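Local coordinates for odorant binding protein ASP5 (Apis mellifera, PDB 3R72) that probably binds small hydrophobic odorant molecules in a helical cavity and carries them in the antennae of the honeybee, at residues A12-M15 / R16-C19; D40-D43 / L44-Y47; Y47-C50 / I51-L55; F65-I68 / V69-E73. All coordinates share one frame; numbering follows the deposited sequence. Where two conformers were deposited one is given.

Contact 1: A12-M15 / R16-C19; sequences AKNM and RKSC. With NBB (N-butyl-benzenesulfonamide), chain C.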
loop_
_atom_site.group_PDB
_atom_site.type_symbol
_atom_site.label_atom_id
_atom_site.label_comp_id
_atom_site.label_asym_id
_atom_site.label_seq_id
_atom_site.Cartn_x
_atom_site.Cartn_y
_atom_site.Cartn_z
ATOM N N ALA A 12 5.547 -5.925 7.871
ATOM C CA ALA A 12 4.205 -5.435 7.589
ATOM C C ALA A 12 3.384 -5.379 8.869
ATOM O O ALA A 12 2.680 -4.400 9.103
ATOM C CB ALA A 12 3.518 -6.301 6.559
ATOM N N LYS A 13 3.457 -6.417 9.697
ATOM C CA LYS A 13 2.666 -6.477 10.930
ATOM C C LYS A 13 3.096 -5.384 11.895
ATOM O O LYS A 13 2.262 -4.790 12.584
ATOM C CB LYS A 13 2.740 -7.862 11.590
ATOM C CG LYS A 13 1.877 -8.880 10.886
ATOM C CD LYS A 13 1.962 -10.265 11.488
ATOM C CE LYS A 13 1.097 -11.237 10.683
ATOM N NZ LYS A 13 1.298 -12.658 11.068
ATOM N N ASN A 14 4.400 -5.107 11.955
ATOM C CA ASN A 14 4.883 -4.073 12.852
ATOM C C ASN A 14 4.551 -2.665 12.388
ATOM O O ASN A 14 4.222 -1.805 13.193
ATOM C CB ASN A 14 6.359 -4.284 13.158
ATOM C CG ASN A 14 6.549 -5.382 14.175
ATOM O OD1 ASN A 14 6.031 -5.297 15.274
ATOM N ND2 ASN A 14 7.246 -6.423 13.807
ATOM N N MET A 15 4.587 -2.427 11.086
ATOM C CA MET A 15 4.115 -1.153 10.533
ATOM C C MET A 15 2.621 -0.966 10.783
ATOM O O MET A 15 2.171 0.112 11.182
ATOM C CB MET A 15 4.402 -1.090 9.042
ATOM C CG MET A 15 5.884 -0.983 8.741
ATOM S SD MET A 15 6.249 -0.649 7.018
ATOM C CE MET A 15 5.537 -2.067 6.274
ATOM N N ARG A 16 1.846 -2.018 10.553
ATOM C CA ARG A 16 0.410 -1.954 10.824
ATOM C C ARG A 16 0.149 -1.575 12.270
ATOM O O ARG A 16 -0.651 -0.677 12.559
ATOM C CB ARG A 16 -0.274 -3.290 10.537
ATOM C CG ARG A 16 -1.728 -3.328 11.024
ATOM C CD ARG A 16 -2.438 -4.613 10.744
ATOM N NE ARG A 16 -2.617 -4.848 9.322
ATOM C CZ ARG A 16 -3.459 -5.747 8.807
ATOM N NH1 ARG A 16 -4.213 -6.514 9.591
ATOM N NH2 ARG A 16 -3.534 -5.897 7.495
ATOM N N LYS A 17 0.802 -2.285 13.187
ATOM C CA LYS A 17 0.626 -2.065 14.616
ATOM C C LYS A 17 0.791 -0.615 14.961
ATOM O O LYS A 17 -0.034 -0.030 15.681
ATOM C CB LYS A 17 1.688 -2.822 15.416
ATOM C CG LYS A 17 1.390 -4.263 15.710
ATOM C CD LYS A 17 2.083 -4.718 17.007
ATOM C CE LYS A 17 2.897 -5.970 16.786
ATOM N NZ LYS A 17 2.978 -6.801 18.009
ATOM N N SER A 18 1.879 -0.038 14.480
ATOM C CA SER A 18 2.204 1.366 14.708
ATOM C C SER A 18 1.111 2.278 14.176
ATOM O O SER A 18 0.587 3.134 14.876
ATOM C CB SER A 18 3.518 1.710 14.013
ATOM O OG SER A 18 3.844 3.079 14.169
ATOM N N CYS A 19 0.777 2.100 12.901
ATOM C CA CYS A 19 -0.213 2.978 12.273
ATOM C C CYS A 19 -1.642 2.789 12.841
ATOM O O CYS A 19 -2.396 3.764 12.939
ATOM C CB CYS A 19 -0.153 2.812 10.752
ATOM S SG CYS A 19 1.333 3.510 9.962
HETATM O O1S NBB C . 3.448 -4.175 0.942
HETATM S S NBB C . 4.844 -4.170 0.607
HETATM O O2S NBB C . 5.272 -2.981 -0.073
HETATM N N10 NBB C . 5.115 -5.413 -0.360
HETATM C C11 NBB C . 4.765 -6.760 0.058
HETATM C C12 NBB C . 4.546 -7.675 -1.139
HETATM C C13 NBB C . 4.533 -9.143 -0.738
HETATM C C14 NBB C . 3.299 -9.497 0.054
HETATM C C4 NBB C . 5.757 -4.358 1.938
HETATM C C5 NBB C . 6.986 -3.698 2.087
HETATM C C6 NBB C . 7.779 -3.863 3.225
HETATM C C1 NBB C . 7.357 -4.725 4.228
HETATM C C2 NBB C . 6.150 -5.389 4.094
HETATM C C3 NBB C . 5.356 -5.209 2.962
#

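Contact 2: D40-D43 / L44-Y47; sequences DDHD and LQCY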
loop_
_atom_site.group_PDB
_atom_site.type_symbol
_atom_site.label_atom_id
_atom_site.label_comp_id
_atom_site.label_asym_id
_atom_site.label_seq_id
_atom_site.Cartn_x
_atom_site.Cartn_y
_atom_site.Cartn_z
ATOM N N ASP A 40 -15.613 4.934 2.010
ATOM C CA ASP A 40 -15.125 6.308 1.970
ATOM C C ASP A 40 -14.890 6.817 3.389
ATOM O O ASP A 40 -15.551 7.741 3.861
ATOM C CB ASP A 40 -16.125 7.185 1.220
ATOM C CG ASP A 40 -15.619 8.572 0.990
ATOM O OD1 ASP A 40 -16.407 9.511 1.227
ATOM O OD2 ASP A 40 -14.442 8.724 0.593
ATOM N N ASP A 41 -13.924 6.205 4.060
ATOM C CA ASP A 41 -13.645 6.397 5.477
ATOM C C ASP A 41 -12.310 7.105 5.585
ATOM O O ASP A 41 -11.270 6.525 5.296
ATOM C CB ASP A 41 -13.619 5.025 6.163
ATOM C CG ASP A 41 -13.385 5.094 7.648
ATOM O OD1 ASP A 41 -12.584 5.930 8.086
ATOM O OD2 ASP A 41 -13.980 4.282 8.379
ATOM N N HIS A 42 -12.326 8.381 5.961
ATOM C CA HIS A 42 -11.121 9.182 5.949
ATOM C C HIS A 42 -10.046 8.636 6.888
ATOM O O HIS A 42 -8.867 8.788 6.611
ATOM C CB HIS A 42 -11.446 10.646 6.252
ATOM C CG HIS A 42 -10.325 11.585 5.940
ATOM N ND1 HIS A 42 -9.495 12.089 6.912
ATOM C CD2 HIS A 42 -9.905 12.120 4.771
ATOM C CE1 HIS A 42 -8.603 12.891 6.354
ATOM N NE2 HIS A 42 -8.836 12.934 5.055
ATOM N N ASP A 43 -10.443 7.985 7.976
ATOM C CA ASP A 43 -9.452 7.404 8.873
ATOM C C ASP A 43 -8.719 6.229 8.229
ATOM O O ASP A 43 -7.503 6.130 8.335
ATOM C CB ASP A 43 -10.089 7.033 10.203
ATOM C CG ASP A 43 -10.614 8.247 10.933
ATOM O OD1 ASP A 43 -9.957 9.308 10.883
ATOM O OD2 ASP A 43 -11.689 8.144 11.555
ATOM N N LEU A 44 -9.446 5.361 7.536
ATOM C CA LEU A 44 -8.798 4.298 6.778
ATOM C C LEU A 44 -7.912 4.890 5.691
ATOM O O LEU A 44 -6.794 4.407 5.454
ATOM C CB LEU A 44 -9.828 3.327 6.195
ATOM C CG LEU A 44 -9.253 2.170 5.393
ATOM C CD1 LEU A 44 -8.276 1.322 6.188
ATOM C CD2 LEU A 44 -10.403 1.333 4.820
ATOM N N GLN A 45 -8.387 5.953 5.045
ATOM C CA GLN A 45 -7.563 6.622 4.046
ATOM C C GLN A 45 -6.241 7.076 4.660
ATOM O O GLN A 45 -5.157 6.834 4.113
ATOM C CB GLN A 45 -8.339 7.787 3.435
ATOM C CG GLN A 45 -9.549 7.321 2.639
ATOM C CD GLN A 45 -10.518 8.402 2.241
ATOM O OE1 GLN A 45 -10.422 9.549 2.665
ATOM N NE2 GLN A 45 -11.474 8.026 1.403
ATOM N N CYS A 46 -6.306 7.703 5.828
ATOM C CA CYS A 46 -5.082 8.176 6.479
ATOM C C CYS A 46 -4.183 7.047 6.969
ATOM O O CYS A 46 -2.967 7.225 6.998
ATOM C CB CYS A 46 -5.415 9.152 7.595
ATOM S SG CYS A 46 -6.164 10.721 6.984
ATOM N N TYR A 47 -4.751 5.887 7.285
ATOM C CA TYR A 47 -3.936 4.709 7.580
ATOM C C TYR A 47 -3.048 4.367 6.379
ATOM O O TYR A 47 -1.865 4.061 6.542
ATOM C CB TYR A 47 -4.815 3.524 8.011
ATOM C CG TYR A 47 -4.063 2.226 8.112
ATOM C CD1 TYR A 47 -3.450 1.826 9.295
ATOM C CD2 TYR A 47 -3.930 1.409 7.005
ATOM C CE1 TYR A 47 -2.720 0.644 9.356
ATOM C CE2 TYR A 47 -3.211 0.229 7.065
ATOM C CZ TYR A 47 -2.614 -0.146 8.245
ATOM O OH TYR A 47 -1.883 -1.308 8.320
#

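Contact 3: Y47-C50 / I51-L55; sequences YTTC and IMKLL. With NBB (N-butyl-benzenesulfonamide), chain B; NBB (N-butyl-benzenesulfonamide), chain C.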
loop_
_atom_site.group_PDB
_atom_site.type_symbol
_atom_site.label_atom_id
_atom_site.label_comp_id
_atom_site.label_asym_id
_atom_site.label_seq_id
_atom_site.Cartn_x
_atom_site.Cartn_y
_atom_site.Cartn_z
ATOM N N TYR A 47 -4.751 5.887 7.285
ATOM C CA TYR A 47 -3.936 4.709 7.580
ATOM C C TYR A 47 -3.048 4.367 6.379
ATOM O O TYR A 47 -1.865 4.061 6.542
ATOM C CB TYR A 47 -4.815 3.524 8.011
ATOM C CG TYR A 47 -4.063 2.226 8.112
ATOM C CD1 TYR A 47 -3.450 1.826 9.295
ATOM C CD2 TYR A 47 -3.930 1.409 7.005
ATOM C CE1 TYR A 47 -2.720 0.644 9.356
ATOM C CE2 TYR A 47 -3.211 0.229 7.065
ATOM C CZ TYR A 47 -2.614 -0.146 8.245
ATOM O OH TYR A 47 -1.883 -1.308 8.320
ATOM N N THR A 48 -3.611 4.404 5.173
ATOM C CA THR A 48 -2.800 4.096 4.004
ATOM C C THR A 48 -1.642 5.059 3.852
ATOM O O THR A 48 -0.547 4.660 3.466
ATOM C CB THR A 48 -3.602 3.949 2.689
ATOM O OG1 THR A 48 -4.134 5.200 2.239
ATOM C CG2 THR A 48 -4.698 2.899 2.817
ATOM N N THR A 49 -1.879 6.332 4.142
ATOM C CA THR A 49 -0.811 7.312 4.076
ATOM C C THR A 49 0.267 7.045 5.129
ATOM O O THR A 49 1.454 7.188 4.849
ATOM C CB THR A 49 -1.347 8.741 4.253
ATOM O OG1 THR A 49 -2.545 8.893 3.486
ATOM C CG2 THR A 49 -0.299 9.780 3.832
ATOM N N CYS A 50 -0.155 6.675 6.331
ATOM C CA CYS A 50 0.769 6.359 7.404
ATOM C C CYS A 50 1.726 5.244 6.971
ATOM O O CYS A 50 2.952 5.361 7.136
ATOM C CB CYS A 50 -0.015 5.972 8.669
ATOM S SG CYS A 50 0.982 5.560 10.125
ATOM N N ILE A 51 1.173 4.187 6.375
ATOM C CA ILE A 51 1.976 3.058 5.940
ATOM C C ILE A 51 2.903 3.460 4.793
ATOM O O ILE A 51 4.091 3.137 4.797
ATOM C CB ILE A 51 1.070 1.880 5.510
ATOM C CG1 ILE A 51 0.338 1.283 6.714
ATOM C CG2 ILE A 51 1.848 0.808 4.768
ATOM C CD1 ILE A 51 1.216 0.562 7.734
ATOM N N MET A 52 2.368 4.152 3.782
ATOM C CA MET A 52 3.220 4.524 2.653
ATOM C C MET A 52 4.328 5.477 3.087
ATOM O O MET A 52 5.447 5.429 2.569
ATOM C CB MET A 52 2.407 5.093 1.491
ATOM C CG MET A 52 1.519 4.026 0.868
ATOM S SD MET A 52 0.676 4.488 -0.656
ATOM C CE MET A 52 2.028 4.586 -1.804
ATOM N N LYS A 53 4.048 6.356 4.047
ATOM C CA LYS A 53 5.118 7.214 4.547
ATOM C C LYS A 53 6.215 6.421 5.266
ATOM O O LYS A 53 7.401 6.732 5.108
ATOM C CB LYS A 53 4.566 8.343 5.421
ATOM C CG LYS A 53 3.880 9.430 4.609
ATOM C CD LYS A 53 3.555 10.648 5.437
ATOM C CE LYS A 53 3.079 11.793 4.543
ATOM N NZ LYS A 53 3.222 13.131 5.181
ATOM N N LEU A 54 5.829 5.408 6.035
ATOM C CA LEU A 54 6.801 4.510 6.667
ATOM C C LEU A 54 7.691 3.812 5.647
ATOM O O LEU A 54 8.895 3.687 5.853
ATOM C CB LEU A 54 6.088 3.455 7.510
ATOM C CG LEU A 54 6.274 3.449 9.027
ATOM C CD1 LEU A 54 6.759 4.798 9.566
ATOM C CD2 LEU A 54 5.014 2.976 9.745
ATOM N N LEU A 55 7.096 3.364 4.546
ATOM C CA LEU A 55 7.830 2.671 3.482
ATOM C C LEU A 55 8.573 3.611 2.545
ATOM O O LEU A 55 9.264 3.162 1.637
ATOM C CB LEU A 55 6.891 1.781 2.671
ATOM C CG LEU A 55 6.488 0.526 3.432
ATOM C CD1 LEU A 55 5.371 -0.191 2.691
ATOM C CD2 LEU A 55 7.704 -0.397 3.673
HETATM O O1S NBB B . 3.410 1.587 -0.931
HETATM S S NBB B . 3.170 0.220 -0.650
HETATM O O2S NBB B . 2.993 -0.109 0.738
HETATM N N10 NBB B . 4.428 -0.593 -1.214
HETATM C C11 NBB B . 4.836 -0.450 -2.596
HETATM C C12 NBB B . 5.353 -1.755 -3.172
HETATM C C13 NBB B . 4.271 -2.818 -3.364
HETATM C C14 NBB B . 3.350 -2.452 -4.508
HETATM C C4 NBB B . 1.848 -0.269 -1.487
HETATM C C5 NBB B . 1.400 -1.581 -1.326
HETATM C C6 NBB B . 0.278 -2.051 -2.026
HETATM C C1 NBB B . -0.420 -1.226 -2.893
HETATM C C2 NBB B . -0.007 0.076 -3.051
HETATM C C3 NBB B . 1.109 0.553 -2.366
HETATM O O1S NBB C . 3.448 -4.175 0.942
HETATM S S NBB C . 4.844 -4.170 0.607
HETATM O O2S NBB C . 5.272 -2.981 -0.073
HETATM N N10 NBB C . 5.115 -5.413 -0.360
HETATM C C11 NBB C . 4.765 -6.760 0.058
HETATM C C12 NBB C . 4.546 -7.675 -1.139
HETATM C C13 NBB C . 4.533 -9.143 -0.738
HETATM C C14 NBB C . 3.299 -9.497 0.054
HETATM C C4 NBB C . 5.757 -4.358 1.938
HETATM C C5 NBB C . 6.986 -3.698 2.087
HETATM C C6 NBB C . 7.779 -3.863 3.225
HETATM C C1 NBB C . 7.357 -4.725 4.228
HETATM C C2 NBB C . 6.150 -5.389 4.094
HETATM C C3 NBB C . 5.356 -5.209 2.962
#

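Contact 4: F65-I68 / V69-E73; sequences FDMI and VKQLE. With NBB (N-butyl-benzenesulfonamide), chain B.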
loop_
_atom_site.group_PDB
_atom_site.type_symbol
_atom_site.label_atom_id
_atom_site.label_comp_id
_atom_site.label_asym_id
_atom_site.label_seq_id
_atom_site.Cartn_x
_atom_site.Cartn_y
_atom_site.Cartn_z
ATOM N N PHE A 65 7.605 7.035 -6.893
ATOM C CA PHE A 65 7.475 5.835 -7.704
ATOM C C PHE A 65 8.782 5.068 -7.821
ATOM O O PHE A 65 8.742 3.847 -7.928
ATOM C CB PHE A 65 6.850 6.111 -9.075
ATOM C CG PHE A 65 5.425 6.570 -8.994
ATOM C CD1 PHE A 65 4.429 5.724 -8.531
ATOM C CD2 PHE A 65 5.073 7.862 -9.350
ATOM C CE1 PHE A 65 3.118 6.182 -8.426
ATOM C CE2 PHE A 65 3.762 8.298 -9.252
ATOM C CZ PHE A 65 2.806 7.466 -8.789
ATOM N N ASP A 66 9.927 5.747 -7.753
ATOM C CA ASP A 66 11.194 5.007 -7.721
ATOM C C ASP A 66 11.243 4.097 -6.481
ATOM O O ASP A 66 11.675 2.950 -6.571
ATOM C CB ASP A 66 12.413 5.951 -7.707
ATOM C CG ASP A 66 12.663 6.670 -9.030
ATOM O OD1 ASP A 66 11.984 6.405 -10.049
ATOM O OD2 ASP A 66 13.580 7.515 -9.031
ATOM N N MET A 67 10.784 4.608 -5.346
ATOM C CA MET A 67 10.790 3.814 -4.125
ATOM C C MET A 67 9.708 2.736 -4.125
ATOM O O MET A 67 9.921 1.665 -3.578
ATOM C CB MET A 67 10.656 4.709 -2.897
ATOM C CG MET A 67 10.763 3.927 -1.613
ATOM S SD MET A 67 12.370 3.107 -1.391
ATOM C CE MET A 67 13.322 4.474 -0.726
ATOM N N ILE A 68 8.565 2.993 -4.761
ATOM C CA ILE A 68 7.553 1.950 -4.929
ATOM C C ILE A 68 8.161 0.767 -5.690
ATOM O O ILE A 68 7.998 -0.387 -5.279
ATOM C CB ILE A 68 6.287 2.502 -5.615
ATOM C CG1 ILE A 68 5.551 3.410 -4.627
ATOM C CG2 ILE A 68 5.383 1.383 -6.088
ATOM C CD1 ILE A 68 4.447 4.256 -5.206
ATOM N N VAL A 69 8.878 1.046 -6.777
ATOM C CA VAL A 69 9.505 -0.033 -7.540
ATOM C C VAL A 69 10.599 -0.739 -6.724
ATOM O O VAL A 69 10.668 -1.963 -6.709
ATOM C CB VAL A 69 10.013 0.471 -8.916
ATOM C CG1 VAL A 69 10.839 -0.592 -9.620
ATOM C CG2 VAL A 69 8.816 0.904 -9.778
ATOM N N LYS A 70 11.427 0.015 -6.015
ATOM C CA LYS A 70 12.435 -0.597 -5.159
ATOM C C LYS A 70 11.810 -1.478 -4.091
ATOM O O LYS A 70 12.310 -2.576 -3.831
ATOM C CB LYS A 70 13.317 0.466 -4.510
ATOM C CG LYS A 70 14.397 1.013 -5.439
ATOM C CD LYS A 70 15.534 1.705 -4.672
ATOM C CE LYS A 70 15.441 3.225 -4.664
ATOM N NZ LYS A 70 14.107 3.784 -4.398
ATOM N N GLN A 71 10.725 -1.023 -3.468
ATOM C CA GLN A 71 10.072 -1.810 -2.426
ATOM C C GLN A 71 9.495 -3.092 -2.988
ATOM O O GLN A 71 9.614 -4.151 -2.368
ATOM C CB GLN A 71 8.998 -1.002 -1.703
ATOM C CG GLN A 71 9.561 0.085 -0.798
ATOM C CD GLN A 71 10.185 -0.445 0.495
ATOM O OE1 GLN A 71 10.267 -1.640 0.726
ATOM N NE2 GLN A 71 10.539 0.465 1.385
ATOM N N LEU A 72 8.862 -3.035 -4.155
ATOM C CA LEU A 72 8.307 -4.255 -4.717
ATOM C C LEU A 72 9.442 -5.231 -5.090
ATOM O O LEU A 72 9.299 -6.435 -4.894
ATOM C CB LEU A 72 7.306 -3.970 -5.824
ATOM C CG LEU A 72 7.770 -3.607 -7.221
ATOM C CD1 LEU A 72 8.200 -4.859 -7.999
ATOM C CD2 LEU A 72 6.691 -2.834 -7.963
ATOM N N GLU A 73 10.578 -4.715 -5.552
ATOM C CA GLU A 73 11.729 -5.563 -5.870
ATOM C C GLU A 73 12.303 -6.267 -4.642
ATOM O O GLU A 73 12.765 -7.396 -4.746
ATOM C CB GLU A 73 12.829 -4.759 -6.573
ATOM C CG GLU A 73 12.432 -4.341 -7.993
ATOM C CD GLU A 73 13.349 -3.295 -8.634
ATOM O OE1 GLU A 73 14.032 -2.557 -7.893
ATOM O OE2 GLU A 73 13.355 -3.176 -9.884
HETATM O O1S NBB B . 3.410 1.587 -0.931
HETATM S S NBB B . 3.170 0.220 -0.650
HETATM O O2S NBB B . 2.993 -0.109 0.738
HETATM N N10 NBB B . 4.428 -0.593 -1.214
HETATM C C11 NBB B . 4.836 -0.450 -2.596
HETATM C C12 NBB B . 5.353 -1.755 -3.172
HETATM C C13 NBB B . 4.271 -2.818 -3.364
HETATM C C14 NBB B . 3.350 -2.452 -4.508
HETATM C C4 NBB B . 1.848 -0.269 -1.487
HETATM C C5 NBB B . 1.400 -1.581 -1.326
HETATM C C6 NBB B . 0.278 -2.051 -2.026
HETATM C C1 NBB B . -0.420 -1.226 -2.893
HETATM C C2 NBB B . -0.007 0.076 -3.051
HETATM C C3 NBB B . 1.109 0.553 -2.366
#

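Contact 1: A12-M15 / R16-C19
The flat amide of N14 meets K17 at one atom: OD1 lies 3.5 Å from K17 CE, and the two side chains run side by side in the same direction on an exposed flank of helix 5-23. The other amide atom, ND2, makes a weak hydrogen bond back to K10 O. Round the helix from N14, M15 CE stands over one face of the benzene ring of the NBB in chain C, 3.8 Å from C1, while A12 CB meets the ring at its edge, 3.7 Å from C2. The M15 chain gets there by bending at its thioether (chi3 -61°), which turns the methyl toward the ligand. The guanidinium group of R16 forms salt bridges through NH1 with E27 and D31, and its NE donates to P122 O. Backbone bonds carry the turn, R16 N to A12 O at 2.9 Å and C19 N to M15 O at 3.0 Å, the latter nearly straight at 172°. C19 itself is disulfide-bonded to C50. The result is an amphipathic helix of the PBP/GOBP fold, with A12 and M15 on a wall of the pocket that holds NBB and probably odorants.

Contact 2: D40-D43 / L44-Y47
D41 is the N-cap of helix 42-54: its OD1 accepts from L44 N at 3.2 Å, from above the carboxylate plane, and also takes a weak hydrogen bond from D43 N. With CG anti to its own N (chi1 -178°), D41 turns its carboxylate back over the first turn, where its negative charge would probably suit the positive end of the helix dipole. The isobutyl group of L44 leads away to L29, I25 and Y105. Q45 follows, with its backbone N bonded to D41 O at 2.9 Å. Its chain then runs extended past the D41 carbonyl to put NE2 3.2 Å from D40 OD2. This hydrogen bond is bent (138°), reaches the oxygen on its anti side and lies out of the carboxylate plane; it ties D40, just ahead of the cap, to the first turn. The other end of the amide, OE1, is 3.4 Å from H42 CD2, the imidazole and amide planes turned 74° apart. C46 packs against the same ring: SG is 3.8 Å from the centroid in an oblique sulfur-aromatic contact. H42 NE2 bonds to D99, just before helix 100-114, and C46 forms a disulfide with C101 at its start. Y47 N donates to D43 O at 3.0 Å. The phenol of Y47 leads away from D40-D43 among R16, C19 and L20 of helix 5-23, and its OH is hydrogen-bonded to OXT, an oxygen of the C-terminal carboxylate of P122.

Contact 3: Y47-C50 / I51-L55
The last turns of helix 42-54 form one wall of the ligand cavity, and inside them Y47 and I51 pack one turn apart. I51 CG1 sits over one face of the tyrosine ring, 4.0 Å from its centroid and displaced toward the rim, in a CH-pi contact; its nearest ring atom is Y47 CZ, at 3.6 Å. The branch reaches the ring because CG1 lies anti to the carbonyl carbon of I51 (chi1 -68°), which lays it back along the preceding turn. I51 CD1 continues to 3.7 Å from Y47 OH. On the exposed side K53 runs extended beside T49, its CE 4.0 Å from T49 CG2. Both threonine hydroxyls, T48 OG1 and T49 OG1, bond to T104 OG1 of helix 100-114, and T48 OG1 also bonds to Q45 O, so these buried polar groups find partners within the helix bundle.

The ligands meet the end of the segment. M52 bends at chi3 (69°) and brings CE to 3.4 Å from O1S of the NBB in chain B, while L55 CD1 is 3.1 Å from O2S of the same molecule, a tight approach. The second methyl of L55, CD2, lies 3.5 Å from C6 of the NBB in chain C, so L55 sits between the two ligands, with CD1 near both. Methyl groups meet the sulfonyl oxygens here, while T57 OG1 is hydrogen-bonded to NBB; this is consistent with binding in which close methyl contacts matter more than directed bonds on this wall.

Contact 4: F65-I68 / V69-E73
Backbone hydrogen bonds between residues four apart, such as Q71 N to M67 O at 2.8 Å, make F65-I68 and V69-E73 regular turns of one alpha helix. The side-chain work is done by K70, whose chain is bent at chi3 and chi4 and curls back instead of stretching into solvent. Its NZ reaches D66 O at 3.4 Å in a weak hydrogen bond, giving that carbonyl a second donor beside K70 N. The same ammonium group lies 3.3 Å from M67 CA and, in one of the two conformers of M67, 3.5 Å from M67 SD, a contact that may hold for that copy alone. The carboxylate of D66 stays clear: OD2 is 6.0 Å from K70 NZ, and at most a distant attraction can be expected. In the same M67 conformer, chi1 of -176° puts CG 4.1 Å from Q71 CG, the two chains crossing at a slant. Q71, bent at chi2, gives its NE2 to L55 O, next to helix 42-54.

Toward the cavity I68 and L72 meet the NBB in chain B. I68 CG2 is 4.0 Å from C11, and L72 CB is equally far from C12, so these two residues line one side of the butyl chain. The helix packs on helix 81-91, with I68 and L72 on V88 and V69 on K85, and E73 forms a salt bridge with K85. The small hairpin of strands 58-59 and 62-63 lies just ahead in the chain, and F65 places its ring against that of F63.

In the fold
Contacts 1 to 4 come in sequence order on three helices of a single PBP/GOBP domain: helix 5-23, then helix 42-54 for contacts 2 and 3, which share Y47, then helix 65-75. Contacts 1 and 3 are the nearest pair, centres about 10 Å apart, and are joined by the C19-C50 disulfide. Contact 4 reaches contact 3 through L55 and Q71, centres about 14 Å apart, and stays some 7 Å from contact 1 at the nearest atoms. Contacts 2 and 4 lie across the chain's centre, centres about 23 Å apart. Contact 1 touches the chain C ligand, contact 4 that of chain B and contact 3 both, consistent with an odorant cavity among helices, some of them disulfide-linked.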